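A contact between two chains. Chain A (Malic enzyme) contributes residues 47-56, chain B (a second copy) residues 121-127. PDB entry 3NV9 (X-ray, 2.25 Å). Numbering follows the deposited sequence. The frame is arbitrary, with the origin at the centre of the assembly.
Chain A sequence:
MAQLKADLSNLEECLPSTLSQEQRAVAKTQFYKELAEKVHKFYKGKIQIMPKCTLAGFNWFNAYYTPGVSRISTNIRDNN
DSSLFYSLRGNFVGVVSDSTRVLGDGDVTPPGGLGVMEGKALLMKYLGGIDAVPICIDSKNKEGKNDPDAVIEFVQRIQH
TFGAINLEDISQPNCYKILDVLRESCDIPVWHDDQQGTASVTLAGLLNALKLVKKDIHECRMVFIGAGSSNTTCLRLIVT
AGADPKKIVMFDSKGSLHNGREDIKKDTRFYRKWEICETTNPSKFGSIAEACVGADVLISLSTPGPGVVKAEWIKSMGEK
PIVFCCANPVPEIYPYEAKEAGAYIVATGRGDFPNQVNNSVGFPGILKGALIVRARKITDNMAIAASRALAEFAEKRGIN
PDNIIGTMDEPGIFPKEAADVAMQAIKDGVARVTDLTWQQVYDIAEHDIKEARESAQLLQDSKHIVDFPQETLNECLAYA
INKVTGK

Chain A, residues 47-56: IQIMPKCTLA
Chain B 121-127: ALLMKYL

Contacts between protein copies often combine one directed polar link with a larger apolar surface, and the meeting of a strand with a helix in malic enzyme illustrates the principle. In chain A, residues 47-51 form an extended strand, with phi from -62° to -149° and psi between 145° and 170°; residues 52-56 continue as a loop, in which Lys52(A) (-125/10), Leu55(A) (-126/45) and Ala56(A) (-66/-16) depart from the extended form. Residues 121-127 of chain B belong to a helix that begins earlier and continues later; its backbone bonds include Tyr126(B) N to Leu122(B) O at 3.0 Å. The strand crosses the helix almost at right angles, at -98°, with the axes 8.1 Å apart at closest approach. The register is set by Met50(A) CA lying 6.9 Å from Lys125(B) CA, and Pro51(A) CA 6.3 Å from Leu122(B) CA.

Lys125(B) supplies the polar link. Its CA-to-CB bond points toward the strand, and its chi angles (t, p, t, t) carry an otherwise extended chain along the strand to Gln48(A). There NZ donates a hydrogen bond of 2.8 Å to Gln48(A) OE1. Gln48(A) starts sideways, but chi1 p and chi2 t, with chi3 at -27°, bring its amide nearer the helix. On the way the lysine passes close to the strand backbone, with CE 2.9 Å from Ile49(A) O. NZ lies 3.3 Å from that same oxygen, but the angle is too poor for a hydrogen bond. A long aliphatic chain ending in an amine suits this place: 98 Å² of Lys125(B) is covered, and Ile49(A) CG2 lies 4.4 Å from its CB.

Farther along, the contact becomes apolar. The CA-to-CB bond of Leu122(B) points sideways, but chi1 t and chi2 p bring the end of the side chain nearer to chain A: CD1 lies 3.7 Å from Pro51(A) CG, while CD2 lies 4.2 Å from Cys53(A) SG and 4.5 Å from Leu55(A) CD2. The proline presents a compact ring, puckered C-gamma exo, and the cysteine (chi1 p) a small sulfur.

Leu55(A), rotamer m, t, points toward the helix and sets CD1 over one face of the Tyr126(B) ring, 3.9 Å from the centroid and 16° off the normal, a CH-pi contact. The tyrosine (chi1 -160°, chi2 64°) thus offers a flat apolar face, yet its hydroxyl remains polar: one water lies 3.1 Å from Tyr126(B) OH and donates to Leu55(A) O, also at 3.1 Å. In all, 419 Å² is buried between the stretches.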

# COMPACT_ATOMS: atom_id res chain seq x y z
N ILE A 47 -5.50 -1.88 9.28
CA ILE A 47 -4.04 -1.90 9.06
C ILE A 47 -3.43 -0.48 8.95
O ILE A 47 -4.13 0.50 8.72
CB ILE A 47 -3.60 -2.78 7.84
CG1 ILE A 47 -4.05 -2.12 6.54
CG2 ILE A 47 -4.24 -4.14 7.91
CD1 ILE A 47 -3.56 -2.88 5.24
N GLN A 48 -2.12 -0.39 9.13
CA GLN A 48 -1.43 0.86 9.08
C GLN A 48 -0.04 0.64 8.53
O GLN A 48 0.42 -0.47 8.38
CB GLN A 48 -1.38 1.47 10.47
CG GLN A 48 -0.65 0.59 11.50
CD GLN A 48 -0.31 1.31 12.81
OE1 GLN A 48 -0.15 2.54 12.87
NE2 GLN A 48 -0.28 0.54 13.89
N ILE A 49 0.65 1.71 8.21
CA ILE A 49 2.01 1.58 7.79
C ILE A 49 2.90 1.85 9.01
O ILE A 49 2.52 2.56 9.91
CB ILE A 49 2.30 2.53 6.61
CG1 ILE A 49 2.01 1.84 5.27
CG2 ILE A 49 3.78 2.90 6.56
CD1 ILE A 49 0.60 1.40 5.06
N MET A 50 4.08 1.26 9.05
CA MET A 50 5.00 1.51 10.17
C MET A 50 6.46 1.41 9.68
O MET A 50 6.74 0.61 8.80
CB MET A 50 4.71 0.45 11.22
CG MET A 50 5.34 0.64 12.55
SD MET A 50 4.63 2.01 13.50
CE MET A 50 3.01 1.26 13.74
N PRO A 51 7.39 2.20 10.27
CA PRO A 51 8.78 2.04 9.90
C PRO A 51 9.20 0.62 10.28
O PRO A 51 8.61 0.07 11.22
CB PRO A 51 9.50 3.03 10.81
CG PRO A 51 8.54 4.13 11.02
CD PRO A 51 7.22 3.33 11.19
N LYS A 52 10.14 0.06 9.53
CA LYS A 52 10.85 -1.18 9.89
C LYS A 52 12.35 -0.93 9.87
O LYS A 52 13.10 -1.90 9.96
CB LYS A 52 10.60 -2.28 8.88
CG LYS A 52 10.67 -1.80 7.44
CD LYS A 52 11.36 -2.76 6.46
CE LYS A 52 10.68 -4.05 6.28
NZ LYS A 52 11.06 -4.47 4.83
N CYS A 53 12.80 0.32 9.76
CA CYS A 53 14.27 0.61 9.74
C CYS A 53 14.73 1.46 10.96
O CYS A 53 13.88 1.98 11.71
CB CYS A 53 14.59 1.37 8.45
SG CYS A 53 13.61 2.91 8.30
N THR A 54 16.04 1.58 11.22
CA THR A 54 16.45 2.37 12.40
C THR A 54 16.16 3.84 12.23
O THR A 54 16.41 4.41 11.19
CB THR A 54 17.93 2.16 12.75
OG1 THR A 54 18.25 2.91 13.90
CG2 THR A 54 18.87 2.61 11.65
N LEU A 55 15.63 4.46 13.27
CA LEU A 55 15.43 5.92 13.27
C LEU A 55 16.11 6.53 14.52
O LEU A 55 15.55 7.38 15.24
CB LEU A 55 13.93 6.27 13.20
CG LEU A 55 13.12 5.62 12.06
CD1 LEU A 55 11.64 5.67 12.39
CD2 LEU A 55 13.39 6.32 10.80
N ALA A 56 17.32 6.08 14.75
CA ALA A 56 18.13 6.48 15.89
C ALA A 56 18.56 7.96 15.89
O ALA A 56 19.00 8.46 16.93
CB ALA A 56 19.37 5.57 15.98
N ALA B 121 7.05 7.70 1.75
CA ALA B 121 5.99 6.97 2.49
C ALA B 121 6.36 6.88 3.96
O ALA B 121 5.55 7.15 4.84
CB ALA B 121 5.78 5.61 1.90
N LEU B 122 7.62 6.56 4.21
CA LEU B 122 8.21 6.61 5.58
C LEU B 122 8.04 7.95 6.32
O LEU B 122 7.68 8.00 7.51
CB LEU B 122 9.70 6.28 5.47
CG LEU B 122 10.49 6.48 6.76
CD1 LEU B 122 9.93 5.51 7.86
CD2 LEU B 122 12.04 6.35 6.53
N LEU B 123 8.30 9.04 5.61
CA LEU B 123 8.24 10.37 6.19
C LEU B 123 6.81 10.78 6.42
O LEU B 123 6.50 11.49 7.36
CB LEU B 123 8.94 11.38 5.28
CG LEU B 123 10.48 11.31 5.17
CD1 LEU B 123 10.96 12.52 4.37
CD2 LEU B 123 11.14 11.36 6.58
N MET B 124 5.92 10.33 5.57
CA MET B 124 4.50 10.60 5.78
C MET B 124 4.00 10.05 7.09
O MET B 124 3.24 10.74 7.78
CB MET B 124 3.67 10.09 4.61
CG MET B 124 3.87 11.02 3.45
SD MET B 124 2.88 10.69 2.05
CE MET B 124 3.61 11.69 0.75
N LYS B 125 4.40 8.81 7.42
CA LYS B 125 4.03 8.18 8.72
C LYS B 125 4.69 8.89 9.89
O LYS B 125 4.02 9.45 10.77
CB LYS B 125 4.38 6.66 8.72
CG LYS B 125 3.87 5.82 9.90
CD LYS B 125 2.37 5.89 10.13
CE LYS B 125 1.95 5.03 11.33
NZ LYS B 125 0.48 4.77 11.33
N TYR B 126 6.01 8.91 9.89
CA TYR B 126 6.80 9.45 11.00
C TYR B 126 6.68 10.98 11.24
O TYR B 126 6.79 11.48 12.39
CB TYR B 126 8.24 9.02 10.78
CG TYR B 126 9.08 9.06 12.06
CD1 TYR B 126 8.79 8.24 13.13
CD2 TYR B 126 10.18 9.91 12.15
CE1 TYR B 126 9.59 8.27 14.28
CE2 TYR B 126 10.96 9.95 13.30
CZ TYR B 126 10.68 9.12 14.35
OH TYR B 126 11.45 9.17 15.47
N LEU B 127 6.44 11.73 10.18
CA LEU B 127 6.33 13.18 10.32
C LEU B 127 4.88 13.57 10.36
O LEU B 127 4.46 14.50 11.12
CB LEU B 127 7.05 13.83 9.12
CG LEU B 127 8.52 14.32 9.32
CD1 LEU B 127 9.24 13.78 10.57
CD2 LEU B 127 9.36 14.19 8.14
O HOH W 1 12.75 6.53 16.29